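Circadian clock oscillator protein KaiA (Nostoc sp., PDB 1R5Q) probably acts, as a homodimer, in the cyanobacterial KaiABC circadian oscillator by binding KaiC and stimulating its autophosphorylation. Local coordinates at residues L11-L23 and E52-F64. Sequence-based numbering, arbitrary orientation.
Sequences LQQLKSDYRQILL and EIIEIHMELIDEF
Lys15 runs fully extended from a CG set opposite its own backbone N (chi1 174°) and reaches across helix 52-64 to lie between Glu59 and Glu63. Arg19 starts the same way but bends at chi3 (-69°), which turns its guanidinium toward Glu63. Lys15 NZ forms a salt bridge to Glu59 OE1 at 2.5 Å, shorter than usual and perhaps imprecise, and another to Glu63 OE2 at 3.0 Å whose hydrogen bond is weak. Glu63 OE1 lies in the Arg19 guanidinium plane and takes NH2 on its syn lone pair, at 2.8 Å and nearly straight, so one carboxylate joins both cations. Leu60 slides past Lys15 in the opposite direction; its CD2 lies over one face of the Arg19 guanidinium, 3.6 Å from NE. Knobs-into-holes packing works both ways: Lys15 sits among Ile56, Glu59, Leu60 and Glu63, and Leu60 among Lys15, Tyr18, Arg19 and Leu22. In the four-helix bundle of the KaiA C-terminal domain this joins helices 8-24 and 50-67, whose segments cross at -60°, with helix 82-100 also touching Tyr18 and Leu22. With Arg19 cut back to alanine, Glu63 OE1 would probably lose its cation and Leu60 CD2 the flat group it lies against. Tyr18 OH and His57 ND1 share a hydrogen bond of 2.7 Å, their rings meeting rim to rim. Leu60 CD1 abuts the Tyr18 ring edge, 3.5 Å from Tyr18 CD2. Leu23 CD2 packs 3.5 Å from Phe64 CZ, while Leu22 CD1 touches Phe64 CE1.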
ATOM      1  N   LEU A  11      11.001   3.220  -1.808  1.00 38.77           N
ATOM      2  CA  LEU A  11      10.299   2.192  -1.046  1.00 38.84           C
ATOM      3  C   LEU A  11       9.869   2.675   0.342  1.00 39.27           C
ATOM      4  O   LEU A  11       8.858   2.198   0.878  1.00 36.96           O
ATOM      5  CB  LEU A  11      11.149   0.921  -0.918  1.00 38.47           C
ATOM      6  CG  LEU A  11      11.436   0.123  -2.207  1.00 40.65           C
ATOM      7  CD1 LEU A  11      12.162  -1.194  -1.865  1.00 39.97           C
ATOM      8  CD2 LEU A  11      10.124  -0.185  -2.928  1.00 39.35           C
ATOM      9  N   GLN A  12      10.629   3.603   0.931  1.00 38.72           N
ATOM     10  CA  GLN A  12      10.272   4.133   2.252  1.00 38.78           C
ATOM     11  C   GLN A  12       9.143   5.148   2.112  1.00 38.50           C
ATOM     12  O   GLN A  12       8.247   5.226   2.968  1.00 38.00           O
ATOM     13  CB  GLN A  12      11.486   4.776   2.950  1.00 42.03           C
ATOM     14  CG  GLN A  12      12.407   3.761   3.631  1.00 44.73           C
ATOM     15  CD  GLN A  12      11.656   2.811   4.573  1.00 48.31           C
ATOM     16  OE1 GLN A  12      11.678   1.582   4.396  1.00 50.54           O
ATOM     17  NE2 GLN A  12      10.985   3.376   5.572  1.00 49.59           N
ATOM     18  N   GLN A  13       9.177   5.923   1.032  1.00 36.91           N
ATOM     19  CA  GLN A  13       8.116   6.893   0.781  1.00 38.44           C
ATOM     20  C   GLN A  13       6.802   6.120   0.540  1.00 37.89           C
ATOM     21  O   GLN A  13       5.742   6.496   1.047  1.00 36.59           O
ATOM     22  CB  GLN A  13       8.449   7.756  -0.443  1.00 41.06           C
ATOM     23  CG  GLN A  13       9.624   8.730  -0.227  1.00 48.31           C
ATOM     24  CD  GLN A  13       9.973   9.563  -1.465  1.00 50.82           C
ATOM     25  OE1 GLN A  13      10.801  10.477  -1.397  1.00 53.32           O
ATOM     26  NE2 GLN A  13       9.349   9.242  -2.602  1.00 53.13           N
ATOM     27  N   LEU A  14       6.878   5.041  -0.241  1.00 35.89           N
ATOM     28  CA  LEU A  14       5.695   4.235  -0.527  1.00 35.78           C
ATOM     29  C   LEU A  14       5.132   3.624   0.749  1.00 35.06           C
ATOM     30  O   LEU A  14       3.922   3.583   0.934  1.00 35.33           O
ATOM     31  CB  LEU A  14       6.032   3.136  -1.540  1.00 35.33           C
ATOM     32  CG  LEU A  14       6.299   3.700  -2.934  1.00 34.97           C
ATOM     33  CD1 LEU A  14       6.822   2.595  -3.850  1.00 34.40           C
ATOM     34  CD2 LEU A  14       5.025   4.315  -3.475  1.00 36.59           C
ATOM     35  N   LYS A  15       6.008   3.135   1.619  1.00 35.74           N
ATOM     36  CA  LYS A  15       5.561   2.570   2.885  1.00 38.27           C
ATOM     37  C   LYS A  15       4.837   3.675   3.684  1.00 39.72           C
ATOM     38  O   LYS A  15       3.761   3.456   4.257  1.00 39.18           O
ATOM     39  CB  LYS A  15       6.762   2.024   3.666  1.00 38.96           C
ATOM     40  CG  LYS A  15       6.437   1.528   5.061  1.00 41.88           C
ATOM     41  CD  LYS A  15       7.506   0.565   5.582  1.00 43.08           C
ATOM     42  CE  LYS A  15       7.221   0.144   7.021  1.00 45.65           C
ATOM     43  NZ  LYS A  15       8.168  -0.918   7.492  1.00 47.18           N
ATOM     44  N   SER A  16       5.425   4.865   3.703  1.00 39.37           N
ATOM     45  CA  SER A  16       4.818   5.980   4.408  1.00 40.82           C
ATOM     46  C   SER A  16       3.431   6.269   3.835  1.00 39.33           C
ATOM     47  O   SER A  16       2.479   6.468   4.586  1.00 38.49           O
ATOM     48  CB  SER A  16       5.702   7.236   4.302  1.00 40.92           C
ATOM     49  OG  SER A  16       4.944   8.401   4.590  1.00 44.07           O
ATOM     50  N   ASP A  17       3.322   6.283   2.509  1.00 38.68           N
ATOM     51  CA  ASP A  17       2.047   6.560   1.845  1.00 37.02           C
ATOM     52  C   ASP A  17       0.982   5.503   2.160  1.00 37.03           C
ATOM     53  O   ASP A  17      -0.195   5.837   2.376  1.00 36.45           O
ATOM     54  CB  ASP A  17       2.253   6.632   0.329  1.00 39.18           C
ATOM     55  CG  ASP A  17       3.128   7.827  -0.105  1.00 41.05           C
ATOM     56  OD1 ASP A  17       3.578   7.826  -1.262  1.00 41.61           O
ATOM     57  OD2 ASP A  17       3.354   8.763   0.695  1.00 41.82           O
ATOM     58  N   TYR A  18       1.409   4.240   2.173  1.00 34.58           N
ATOM     59  CA  TYR A  18       0.527   3.108   2.430  1.00 35.22           C
ATOM     60  C   TYR A  18       0.051   3.161   3.875  1.00 35.56           C
ATOM     61  O   TYR A  18      -1.089   2.804   4.162  1.00 35.24           O
ATOM     62  CB  TYR A  18       1.254   1.777   2.182  1.00 34.58           C
ATOM     63  CG  TYR A  18       0.326   0.570   2.121  1.00 33.96           C
ATOM     64  CD1 TYR A  18      -0.490   0.352   1.010  1.00 34.08           C
ATOM     65  CD2 TYR A  18       0.225  -0.323   3.196  1.00 32.67           C
ATOM     66  CE1 TYR A  18      -1.396  -0.733   0.969  1.00 33.83           C
ATOM     67  CE2 TYR A  18      -0.673  -1.396   3.169  1.00 32.42           C
ATOM     68  CZ  TYR A  18      -1.479  -1.593   2.043  1.00 31.55           C
ATOM     69  OH  TYR A  18      -2.344  -2.652   1.988  1.00 33.22           O
ATOM     70  N   ARG A  19       0.927   3.598   4.779  1.00 36.62           N
ATOM     71  CA  ARG A  19       0.560   3.712   6.196  1.00 38.14           C
ATOM     72  C   ARG A  19      -0.642   4.660   6.299  1.00 38.01           C
ATOM     73  O   ARG A  19      -1.633   4.357   6.960  1.00 40.01           O
ATOM     74  CB  ARG A  19       1.729   4.267   7.027  1.00 39.93           C
ATOM     75  CG  ARG A  19       1.344   4.552   8.484  1.00 41.67           C
ATOM     76  CD  ARG A  19       2.458   5.239   9.269  1.00 45.66           C
ATOM     77  NE  ARG A  19       3.602   4.361   9.491  1.00 46.56           N
ATOM     78  CZ  ARG A  19       4.784   4.529   8.905  1.00 48.58           C
ATOM     79  NH1 ARG A  19       4.966   5.550   8.064  1.00 48.77           N
ATOM     80  NH2 ARG A  19       5.781   3.681   9.153  1.00 48.02           N
ATOM     81  N   GLN A  20      -0.545   5.810   5.641  1.00 38.36           N
ATOM     82  CA  GLN A  20      -1.637   6.778   5.654  1.00 39.08           C
ATOM     83  C   GLN A  20      -2.929   6.214   5.021  1.00 38.76           C
ATOM     84  O   GLN A  20      -4.033   6.585   5.431  1.00 37.55           O
ATOM     85  CB  GLN A  20      -1.204   8.074   4.951  1.00 41.92           C
ATOM     86  CG  GLN A  20      -0.164   8.919   5.744  1.00 45.11           C
ATOM     87  CD  GLN A  20      -0.536   9.114   7.229  1.00 49.08           C
ATOM     88  OE1 GLN A  20      -1.672   9.482   7.562  1.00 49.94           O
ATOM     89  NE2 GLN A  20       0.429   8.864   8.127  1.00 49.45           N
ATOM     90  N   ILE A  21      -2.807   5.317   4.036  1.00 36.80           N
ATOM     91  CA  ILE A  21      -4.002   4.716   3.421  1.00 34.13           C
ATOM     92  C   ILE A  21      -4.646   3.781   4.452  1.00 33.71           C
ATOM     93  O   ILE A  21      -5.867   3.797   4.660  1.00 33.69           O
ATOM     94  CB  ILE A  21      -3.647   3.898   2.128  1.00 36.15           C
ATOM     95  CG1 ILE A  21      -3.261   4.860   1.001  1.00 33.75           C
ATOM     96  CG2 ILE A  21      -4.855   3.000   1.700  1.00 33.82           C
ATOM     97  CD1 ILE A  21      -2.525   4.199  -0.175  1.00 35.87           C
ATOM     98  N   LEU A  22      -3.838   2.959   5.105  1.00 30.96           N
ATOM     99  CA  LEU A  22      -4.388   2.062   6.110  1.00 32.00           C
ATOM    100  C   LEU A  22      -5.105   2.855   7.230  1.00 33.16           C
ATOM    101  O   LEU A  22      -6.234   2.546   7.578  1.00 32.55           O
ATOM    102  CB  LEU A  22      -3.278   1.214   6.737  1.00 30.94           C
ATOM    103  CG  LEU A  22      -2.631   0.111   5.882  1.00 32.52           C
ATOM    104  CD1 LEU A  22      -1.378  -0.424   6.569  1.00 29.90           C
ATOM    105  CD2 LEU A  22      -3.638  -1.006   5.641  1.00 30.67           C
ATOM    106  N   LEU A  23      -4.439   3.874   7.774  1.00 34.07           N
ATOM    107  CA  LEU A  23      -5.002   4.664   8.863  1.00 35.23           C
ATOM    108  C   LEU A  23      -6.229   5.486   8.493  1.00 37.73           C
ATOM    109  O   LEU A  23      -6.956   5.958   9.374  1.00 38.36           O
ATOM    110  CB  LEU A  23      -3.921   5.569   9.468  1.00 36.08           C
ATOM    111  CG  LEU A  23      -2.752   4.777  10.085  1.00 35.42           C
ATOM    112  CD1 LEU A  23      -1.722   5.717  10.727  1.00 37.22           C
ATOM    113  CD2 LEU A  23      -3.311   3.797  11.113  1.00 37.06           C
ATOM    114  N   GLU A  52       6.468  -7.087  -2.872  1.00 33.98           N
ATOM    115  CA  GLU A  52       7.030  -5.977  -2.118  1.00 35.70           C
ATOM    116  C   GLU A  52       5.917  -5.170  -1.475  1.00 34.32           C
ATOM    117  O   GLU A  52       6.069  -4.673  -0.372  1.00 31.95           O
ATOM    118  CB  GLU A  52       7.861  -5.058  -3.020  1.00 38.56           C
ATOM    119  CG  GLU A  52       9.104  -5.721  -3.573  1.00 45.56           C
ATOM    120  CD  GLU A  52      10.351  -4.918  -3.256  1.00 50.66           C
ATOM    121  OE1 GLU A  52      11.023  -4.443  -4.211  1.00 52.92           O
ATOM    122  OE2 GLU A  52      10.647  -4.755  -2.045  1.00 52.31           O
ATOM    123  N   ILE A  53       4.799  -5.036  -2.182  1.00 33.26           N
ATOM    124  CA  ILE A  53       3.672  -4.295  -1.642  1.00 32.24           C
ATOM    125  C   ILE A  53       3.100  -5.084  -0.482  1.00 33.01           C
ATOM    126  O   ILE A  53       2.695  -4.511   0.536  1.00 32.75           O
ATOM    127  CB  ILE A  53       2.566  -4.093  -2.699  1.00 33.07           C
ATOM    128  CG1 ILE A  53       3.103  -3.231  -3.844  1.00 32.53           C
ATOM    129  CG2 ILE A  53       1.347  -3.407  -2.054  1.00 34.05           C
ATOM    130  CD1 ILE A  53       2.151  -3.129  -5.030  1.00 36.59           C
ATOM    131  N   ILE A  54       3.079  -6.404  -0.631  1.00 30.99           N
ATOM    132  CA  ILE A  54       2.531  -7.242   0.414  1.00 33.59           C
ATOM    133  C   ILE A  54       3.416  -7.164   1.640  1.00 35.02           C
ATOM    134  O   ILE A  54       2.925  -7.209   2.768  1.00 34.00           O
ATOM    135  CB  ILE A  54       2.384  -8.708  -0.052  1.00 32.33           C
ATOM    136  CG1 ILE A  54       1.295  -8.794  -1.134  1.00 34.20           C
ATOM    137  CG2 ILE A  54       2.028  -9.608   1.131  1.00 34.90           C
ATOM    138  CD1 ILE A  54       0.975 -10.209  -1.588  1.00 33.09           C
ATOM    139  N   GLU A  55       4.724  -7.025   1.420  1.00 35.75           N
ATOM    140  CA  GLU A  55       5.665  -6.946   2.526  1.00 36.14           C
ATOM    141  C   GLU A  55       5.482  -5.631   3.284  1.00 34.61           C
ATOM    142  O   GLU A  55       5.543  -5.611   4.506  1.00 34.62           O
ATOM    143  CB  GLU A  55       7.096  -7.083   2.010  1.00 39.95           C
ATOM    144  CG  GLU A  55       8.077  -7.476   3.082  1.00 46.39           C
ATOM    145  CD  GLU A  55       9.493  -7.461   2.579  1.00 49.95           C
ATOM    146  OE1 GLU A  55      10.101  -6.362   2.534  1.00 52.56           O
ATOM    147  OE2 GLU A  55       9.988  -8.551   2.214  1.00 51.97           O
ATOM    148  N   ILE A  56       5.255  -4.543   2.557  1.00 33.03           N
ATOM    149  CA  ILE A  56       5.017  -3.244   3.172  1.00 33.13           C
ATOM    150  C   ILE A  56       3.760  -3.355   4.052  1.00 34.34           C
ATOM    151  O   ILE A  56       3.756  -2.903   5.203  1.00 33.29           O
ATOM    152  CB  ILE A  56       4.840  -2.152   2.098  1.00 33.12           C
ATOM    153  CG1 ILE A  56       6.213  -1.804   1.494  1.00 33.19           C
ATOM    154  CG2 ILE A  56       4.199  -0.904   2.696  1.00 34.64           C
ATOM    155  CD1 ILE A  56       6.146  -0.897   0.300  1.00 29.88           C
ATOM    156  N   HIS A  57       2.708  -3.975   3.517  1.00 33.34           N
ATOM    157  CA  HIS A  57       1.461  -4.178   4.263  1.00 33.35           C
ATOM    158  C   HIS A  57       1.745  -4.856   5.624  1.00 35.32           C
ATOM    159  O   HIS A  57       1.388  -4.331   6.683  1.00 33.43           O
ATOM    160  CB  HIS A  57       0.503  -5.078   3.461  1.00 31.36           C
ATOM    161  CG  HIS A  57      -0.815  -5.313   4.139  1.00 32.35           C
ATOM    162  ND1 HIS A  57      -1.888  -4.456   4.005  1.00 31.65           N
ATOM    163  CD2 HIS A  57      -1.223  -6.299   4.975  1.00 32.88           C
ATOM    164  CE1 HIS A  57      -2.900  -4.902   4.731  1.00 33.24           C
ATOM    165  NE2 HIS A  57      -2.522  -6.020   5.329  1.00 33.59           N
ATOM    166  N   MET A  58       2.382  -6.026   5.575  1.00 35.28           N
ATOM    167  CA  MET A  58       2.706  -6.780   6.778  1.00 37.96           C
ATOM    168  C   MET A  58       3.588  -6.005   7.764  1.00 38.58           C
ATOM    169  O   MET A  58       3.398  -6.082   8.981  1.00 39.19           O
ATOM    170  CB  MET A  58       3.394  -8.094   6.402  1.00 39.80           C
ATOM    171  CG  MET A  58       2.513  -9.031   5.593  1.00 43.61           C
ATOM    172  SD  MET A  58       0.843  -9.191   6.304  1.00 49.67           S
ATOM    173  CE  MET A  58       1.165 -10.362   7.681  1.00 49.83           C
ATOM    174  N   GLU A  59       4.554  -5.260   7.247  1.00 38.46           N
ATOM    175  CA  GLU A  59       5.426  -4.500   8.118  1.00 39.10           C
ATOM    176  C   GLU A  59       4.642  -3.439   8.887  1.00 38.88           C
ATOM    177  O   GLU A  59       4.872  -3.238  10.083  1.00 37.00           O
ATOM    178  CB  GLU A  59       6.540  -3.832   7.310  1.00 41.28           C
ATOM    179  CG  GLU A  59       7.534  -4.818   6.715  1.00 45.22           C
ATOM    180  CD  GLU A  59       8.724  -4.125   6.070  1.00 47.93           C
ATOM    181  OE1 GLU A  59       8.786  -2.868   6.111  1.00 48.53           O
ATOM    182  OE2 GLU A  59       9.594  -4.842   5.525  1.00 50.15           O
ATOM    183  N   LEU A  60       3.730  -2.761   8.198  1.00 37.25           N
ATOM    184  CA  LEU A  60       2.927  -1.730   8.834  1.00 38.06           C
ATOM    185  C   LEU A  60       1.963  -2.355   9.836  1.00 39.03           C
ATOM    186  O   LEU A  60       1.682  -1.761  10.886  1.00 38.12           O
ATOM    187  CB  LEU A  60       2.184  -0.912   7.772  1.00 36.60           C
ATOM    188  CG  LEU A  60       3.151  -0.006   7.000  1.00 35.48           C
ATOM    189  CD1 LEU A  60       2.509   0.519   5.713  1.00 35.84           C
ATOM    190  CD2 LEU A  60       3.560   1.167   7.916  1.00 35.11           C
ATOM    191  N   ILE A  61       1.474  -3.554   9.528  1.00 38.92           N
ATOM    192  CA  ILE A  61       0.565  -4.233  10.445  1.00 40.23           C
ATOM    193  C   ILE A  61       1.347  -4.533  11.734  1.00 40.85           C
ATOM    194  O   ILE A  61       0.811  -4.376  12.834  1.00 38.78           O
ATOM    195  CB  ILE A  61       0.013  -5.551   9.845  1.00 40.33           C
ATOM    196  CG1 ILE A  61      -0.955  -5.252   8.695  1.00 41.76           C
ATOM    197  CG2 ILE A  61      -0.707  -6.364  10.904  1.00 42.69           C
ATOM    198  CD1 ILE A  61      -2.088  -4.306   9.023  1.00 40.28           C
ATOM    199  N   ASP A  62       2.615  -4.932  11.600  1.00 40.75           N
ATOM    200  CA  ASP A  62       3.435  -5.226  12.781  1.00 41.87           C
ATOM    201  C   ASP A  62       3.641  -3.978  13.627  1.00 41.43           C
ATOM    202  O   ASP A  62       3.528  -4.034  14.858  1.00 39.97           O
ATOM    203  CB  ASP A  62       4.796  -5.809  12.392  1.00 44.02           C
ATOM    204  CG  ASP A  62       4.729  -7.296  12.079  1.00 47.05           C
ATOM    205  OD1 ASP A  62       3.708  -7.929  12.424  1.00 48.21           O
ATOM    206  OD2 ASP A  62       5.702  -7.834  11.491  1.00 49.44           O
ATOM    207  N   GLU A  63       3.958  -2.866  12.958  1.00 40.80           N
ATOM    208  CA  GLU A  63       4.153  -1.580  13.619  1.00 41.72           C
ATOM    209  C   GLU A  63       2.881  -1.191  14.366  1.00 41.72           C
ATOM    210  O   GLU A  63       2.937  -0.825  15.541  1.00 40.01           O
ATOM    211  CB  GLU A  63       4.508  -0.495  12.594  1.00 42.38           C
ATOM    212  CG  GLU A  63       5.965  -0.533  12.158  1.00 46.39           C
ATOM    213  CD  GLU A  63       6.277   0.357  10.958  1.00 49.00           C
ATOM    214  OE1 GLU A  63       5.677   1.456  10.828  1.00 47.68           O
ATOM    215  OE2 GLU A  63       7.148  -0.055  10.151  1.00 50.69           O
ATOM    216  N   PHE A  64       1.738  -1.277  13.681  1.00 40.72           N
ATOM    217  CA  PHE A  64       0.451  -0.946  14.287  1.00 40.58           C
ATOM    218  C   PHE A  64       0.145  -1.774  15.538  1.00 41.65           C
ATOM    219  O   PHE A  64      -0.291  -1.221  16.569  1.00 40.18           O
ATOM    220  CB  PHE A  64      -0.691  -1.174  13.303  1.00 39.80           C
ATOM    221  CG  PHE A  64      -0.736  -0.201  12.166  1.00 39.61           C
ATOM    222  CD1 PHE A  64      -1.751  -0.299  11.212  1.00 39.62           C
ATOM    223  CD2 PHE A  64       0.220   0.807  12.034  1.00 39.24           C
ATOM    224  CE1 PHE A  64      -1.812   0.597  10.137  1.00 40.18           C
ATOM    225  CE2 PHE A  64       0.171   1.715  10.961  1.00 39.28           C
ATOM    226  CZ  PHE A  64      -0.851   1.607  10.011  1.00 39.63           C
TER